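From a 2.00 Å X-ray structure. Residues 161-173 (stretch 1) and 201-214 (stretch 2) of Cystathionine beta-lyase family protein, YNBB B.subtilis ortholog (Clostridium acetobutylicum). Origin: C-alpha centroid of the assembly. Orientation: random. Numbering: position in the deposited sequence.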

# COMPACT_ATOMS: atom_id res chain seq x y z
N LYS D 161 23.36 31.20 26.39
CA LYS D 161 21.96 31.18 26.77
C LYS D 161 21.18 32.19 25.91
O LYS D 161 21.74 33.13 25.37
CB LYS D 161 21.84 31.50 28.27
N VAL D 162 19.89 31.96 25.74
CA VAL D 162 19.04 32.89 25.03
C VAL D 162 19.13 34.27 25.72
O VAL D 162 18.98 34.37 26.94
CB VAL D 162 17.60 32.40 25.01
CG1 VAL D 162 16.68 33.49 24.51
CG2 VAL D 162 17.52 31.12 24.13
N ASP D 163 19.39 35.30 24.92
CA ASP D 163 19.56 36.67 25.39
C ASP D 163 18.19 37.31 25.51
O ASP D 163 17.76 38.13 24.68
CB ASP D 163 20.44 37.43 24.42
CG ASP D 163 20.79 38.82 24.90
OD1 ASP D 163 20.35 39.24 26.01
OD2 ASP D 163 21.48 39.52 24.12
N ILE D 164 17.51 36.91 26.56
CA ILE D 164 16.16 37.31 26.80
C ILE D 164 16.02 38.83 26.91
O ILE D 164 15.00 39.37 26.52
CB ILE D 164 15.59 36.54 28.03
CG1 ILE D 164 14.07 36.41 27.94
CG2 ILE D 164 15.98 37.25 29.30
CD1 ILE D 164 13.52 35.90 26.59
N ASN D 165 17.03 39.53 27.40
CA ASN D 165 16.93 40.97 27.44
C ASN D 165 16.95 41.64 26.07
O ASN D 165 16.26 42.62 25.87
CB ASN D 165 18.02 41.59 28.33
CG ASN D 165 17.76 41.37 29.83
OD1 ASN D 165 16.67 40.95 30.25
ND2 ASN D 165 18.77 41.64 30.64
N THR D 166 17.74 41.14 25.14
CA THR D 166 17.72 41.69 23.78
C THR D 166 16.40 41.36 23.07
O THR D 166 15.83 42.19 22.35
CB THR D 166 18.89 41.15 22.96
OG1 THR D 166 20.09 41.57 23.61
CG2 THR D 166 18.86 41.70 21.55
N VAL D 167 15.87 40.17 23.32
CA VAL D 167 14.57 39.77 22.77
C VAL D 167 13.48 40.77 23.18
O VAL D 167 12.69 41.25 22.35
CB VAL D 167 14.15 38.39 23.26
CG1 VAL D 167 12.70 38.07 22.77
CG2 VAL D 167 15.12 37.31 22.76
N LYS D 168 13.48 41.13 24.46
CA LYS D 168 12.53 42.09 25.01
C LYS D 168 12.71 43.47 24.44
O LYS D 168 11.72 44.13 24.10
CB LYS D 168 12.64 42.12 26.54
CG LYS D 168 11.98 40.88 27.10
CD LYS D 168 12.30 40.68 28.57
CE LYS D 168 11.28 41.29 29.49
NZ LYS D 168 11.51 40.78 30.87
N GLU D 169 13.97 43.90 24.33
CA GLU D 169 14.30 45.19 23.68
C GLU D 169 13.79 45.24 22.22
O GLU D 169 13.25 46.21 21.76
CB GLU D 169 15.82 45.41 23.69
CG GLU D 169 16.47 45.75 25.05
CD GLU D 169 18.01 45.82 24.95
N GLU D 170 13.95 44.14 21.49
CA GLU D 170 13.43 44.06 20.14
C GLU D 170 11.91 44.12 20.12
O GLU D 170 11.32 44.83 19.31
CB GLU D 170 13.90 42.76 19.47
CG GLU D 170 15.36 42.79 19.12
CD GLU D 170 15.66 43.76 17.98
OE1 GLU D 170 14.74 44.36 17.39
OE2 GLU D 170 16.85 43.90 17.64
N LEU D 171 11.27 43.39 21.01
CA LEU D 171 9.83 43.46 21.05
C LEU D 171 9.31 44.86 21.42
O LEU D 171 8.27 45.26 20.92
CB LEU D 171 9.25 42.42 22.02
CG LEU D 171 9.32 40.94 21.64
CD1 LEU D 171 8.74 40.13 22.81
CD2 LEU D 171 8.57 40.66 20.32
N LYS D 172 9.99 45.58 22.30
CA LYS D 172 9.55 46.91 22.69
C LYS D 172 9.70 47.87 21.49
O LYS D 172 8.91 48.80 21.31
CB LYS D 172 10.42 47.52 23.82
CG LYS D 172 10.29 46.97 25.22
CD LYS D 172 11.19 47.81 26.20
N LYS D 173 10.77 47.68 20.73
CA LYS D 173 11.14 48.61 19.69
C LYS D 173 10.44 48.33 18.36
O LYS D 173 10.14 49.27 17.65
CB LYS D 173 12.66 48.62 19.50
N GLU D 201 10.38 29.60 30.69
CA GLU D 201 10.85 30.89 31.19
C GLU D 201 11.07 31.92 30.10
O GLU D 201 10.81 33.09 30.30
CB GLU D 201 12.14 30.72 32.00
CG GLU D 201 11.89 29.97 33.26
CD GLU D 201 10.79 30.63 34.14
OE1 GLU D 201 10.92 31.86 34.40
OE2 GLU D 201 9.81 29.93 34.53
N ILE D 202 11.56 31.49 28.95
CA ILE D 202 11.70 32.36 27.81
C ILE D 202 10.33 32.92 27.44
O ILE D 202 10.16 34.14 27.20
CB ILE D 202 12.33 31.58 26.63
CG1 ILE D 202 13.82 31.32 26.93
CG2 ILE D 202 12.18 32.33 25.32
CD1 ILE D 202 14.46 30.18 26.12
N ILE D 203 9.33 32.04 27.42
CA ILE D 203 7.99 32.46 26.98
C ILE D 203 7.38 33.40 28.00
O ILE D 203 6.82 34.42 27.64
CB ILE D 203 7.07 31.26 26.66
CG1 ILE D 203 7.65 30.49 25.47
CG2 ILE D 203 5.66 31.76 26.35
CD1 ILE D 203 6.86 29.26 24.98
N LYS D 204 7.51 33.05 29.28
CA LYS D 204 7.04 33.87 30.40
C LYS D 204 7.66 35.25 30.30
O LYS D 204 6.98 36.25 30.52
CB LYS D 204 7.38 33.16 31.72
CG LYS D 204 6.66 33.65 32.92
CD LYS D 204 6.77 32.71 34.12
CE LYS D 204 6.26 33.49 35.39
NZ LYS D 204 6.10 32.68 36.66
N SER D 205 8.93 35.35 29.93
CA SER D 205 9.53 36.67 29.73
C SER D 205 8.95 37.41 28.55
O SER D 205 8.78 38.62 28.61
CB SER D 205 11.04 36.58 29.49
OG SER D 205 11.70 36.19 30.67
N ILE D 206 8.75 36.70 27.44
CA ILE D 206 8.13 37.32 26.28
C ILE D 206 6.75 37.87 26.68
O ILE D 206 6.41 39.00 26.34
CB ILE D 206 8.03 36.34 25.08
CG1 ILE D 206 9.42 36.09 24.49
CG2 ILE D 206 7.06 36.85 23.95
CD1 ILE D 206 9.48 34.81 23.67
N ARG D 207 5.98 37.08 27.44
CA ARG D 207 4.64 37.49 27.78
C ARG D 207 4.57 38.65 28.78
O ARG D 207 3.49 39.19 29.00
CB ARG D 207 3.82 36.31 28.26
CG ARG D 207 3.63 35.23 27.21
CD ARG D 207 3.21 35.79 25.86
NE ARG D 207 2.89 34.74 24.88
CZ ARG D 207 2.84 34.91 23.56
NH1 ARG D 207 3.10 36.07 23.00
NH2 ARG D 207 2.54 33.90 22.78
N GLU D 208 5.71 39.06 29.33
CA GLU D 208 5.75 40.25 30.17
C GLU D 208 5.59 41.52 29.32
O GLU D 208 5.22 42.56 29.83
CB GLU D 208 7.07 40.30 30.96
CG GLU D 208 7.15 39.26 32.08
CD GLU D 208 8.53 39.17 32.75
OE1 GLU D 208 9.53 39.69 32.19
OE2 GLU D 208 8.59 38.55 33.83
N VAL D 209 5.92 41.44 28.04
CA VAL D 209 5.87 42.60 27.18
C VAL D 209 4.83 42.49 26.07
O VAL D 209 4.36 43.48 25.57
CB VAL D 209 7.24 42.83 26.52
CG1 VAL D 209 7.24 44.06 25.55
CG2 VAL D 209 8.26 43.06 27.60
N ASN D 210 4.50 41.28 25.64
CA ASN D 210 3.70 41.10 24.45
C ASN D 210 3.01 39.75 24.46
O ASN D 210 3.67 38.73 24.29
CB ASN D 210 4.60 41.24 23.21
CG ASN D 210 3.84 41.17 21.89
OD1 ASN D 210 2.80 40.53 21.77
ND2 ASN D 210 4.38 41.84 20.88
N GLU D 211 1.69 39.78 24.58
CA GLU D 211 0.86 38.59 24.61
C GLU D 211 0.32 38.20 23.24
O GLU D 211 -0.37 37.20 23.12
CB GLU D 211 -0.31 38.80 25.56
CG GLU D 211 0.14 38.89 27.02
CD GLU D 211 -0.97 39.30 27.97
OE1 GLU D 211 -2.17 39.09 27.67
OE2 GLU D 211 -0.62 39.85 29.03
N ASN D 212 0.66 38.94 22.18
CA ASN D 212 0.14 38.63 20.86
C ASN D 212 1.13 38.02 19.87
O ASN D 212 0.72 37.30 18.95
CB ASN D 212 -0.44 39.89 20.24
CG ASN D 212 -1.61 40.41 21.03
OD1 ASN D 212 -2.60 39.71 21.19
ND2 ASN D 212 -1.47 41.60 21.58
N VAL D 213 2.43 38.30 20.05
CA VAL D 213 3.45 37.74 19.15
C VAL D 213 3.32 36.21 19.16
O VAL D 213 3.14 35.61 20.20
CB VAL D 213 4.88 38.24 19.54
CG1 VAL D 213 5.25 37.78 20.99
CG2 VAL D 213 5.90 37.77 18.53
N ILE D 214 3.37 35.60 17.97
CA ILE D 214 3.29 34.15 17.86
C ILE D 214 4.57 33.50 18.33
O ILE D 214 5.64 33.78 17.83
CB ILE D 214 2.98 33.71 16.37
CG1 ILE D 214 1.72 34.46 15.88
CG2 ILE D 214 2.89 32.19 16.28
CD1 ILE D 214 1.39 34.34 14.36
O HOH W 1 12.38 38.38 32.16

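Two helices of one chain, 164-173 and the one that enters stretch 2 at 201, run in roughly the same direction, their axes 31° apart and 10.0 Å at closest approach. The register is set by I164 beside I202 (CA to CA 6.7 Å) and, one turn on, K168 beside I206 (CA to CA 6.6 Å); together the stretches bury 552 Å². Most of the contact is apolar and needs no backbone hydrogen bond across the interface; the backbone amides are largely spent on helical bonds such as K168 N to I164 O (3.1 Å) and I206 N to I202 O (2.9 Å). At the start, V162 CG2 meets I202 CD1 at 3.8 Å, and I164 packs its CG1 against S205 CB at 3.4 Å and its CD1 against I202 CG2 at 4.0 Å. L171 covers the far end: its CD1 lies 3.9 Å from I206 CG2, its CD2 4.3 Å from V213 CG2, so one leucine touches both the helix and the segment that follows it.

The sole direct hydrogen bond between the stretches is also a salt bridge, K168 NZ to E208 OE1 at 2.6 Å. The CA-to-CB bond of K168 points sideways, but the end of the side chain comes nearer, with CE 3.8 Å from S205 O and 4.0 Å from V209 CG2, which places NZ at the carboxylate of E208. The same NZ donates to water 1 at 2.9 Å. That water also hydrogen-bonds S205 OG at 2.7 Å, linking lysine and serine across the interface without direct contact between their polar groups.

Within each stretch, side chains satisfy backbone groups at the helix start and in the loop after the second helix. D163 caps the first helix: OD1 accepts a weak bond from T166 N (3.3 Å), while OD2 takes the hydroxyl proton of T166 OG1 at 2.5 Å, so both carboxylate oxygens are used. In stretch 2, N210 OD1 accepts from N212 N (2.7 Å) and V213 N (2.8 Å), pinning the turn that brings V213 back toward L171. R207 secures the same turn from its carbonyls: NH1 donates to N210 O at 3.0 Å and to V213 O at 2.8 Å, and NH2 reaches V213 O at 3.2 Å as well as a partner elsewhere in the structure. These bonds hold the loop in which N210 CB sits 4.3 Å from L171 CD1, next to the apolar contacts.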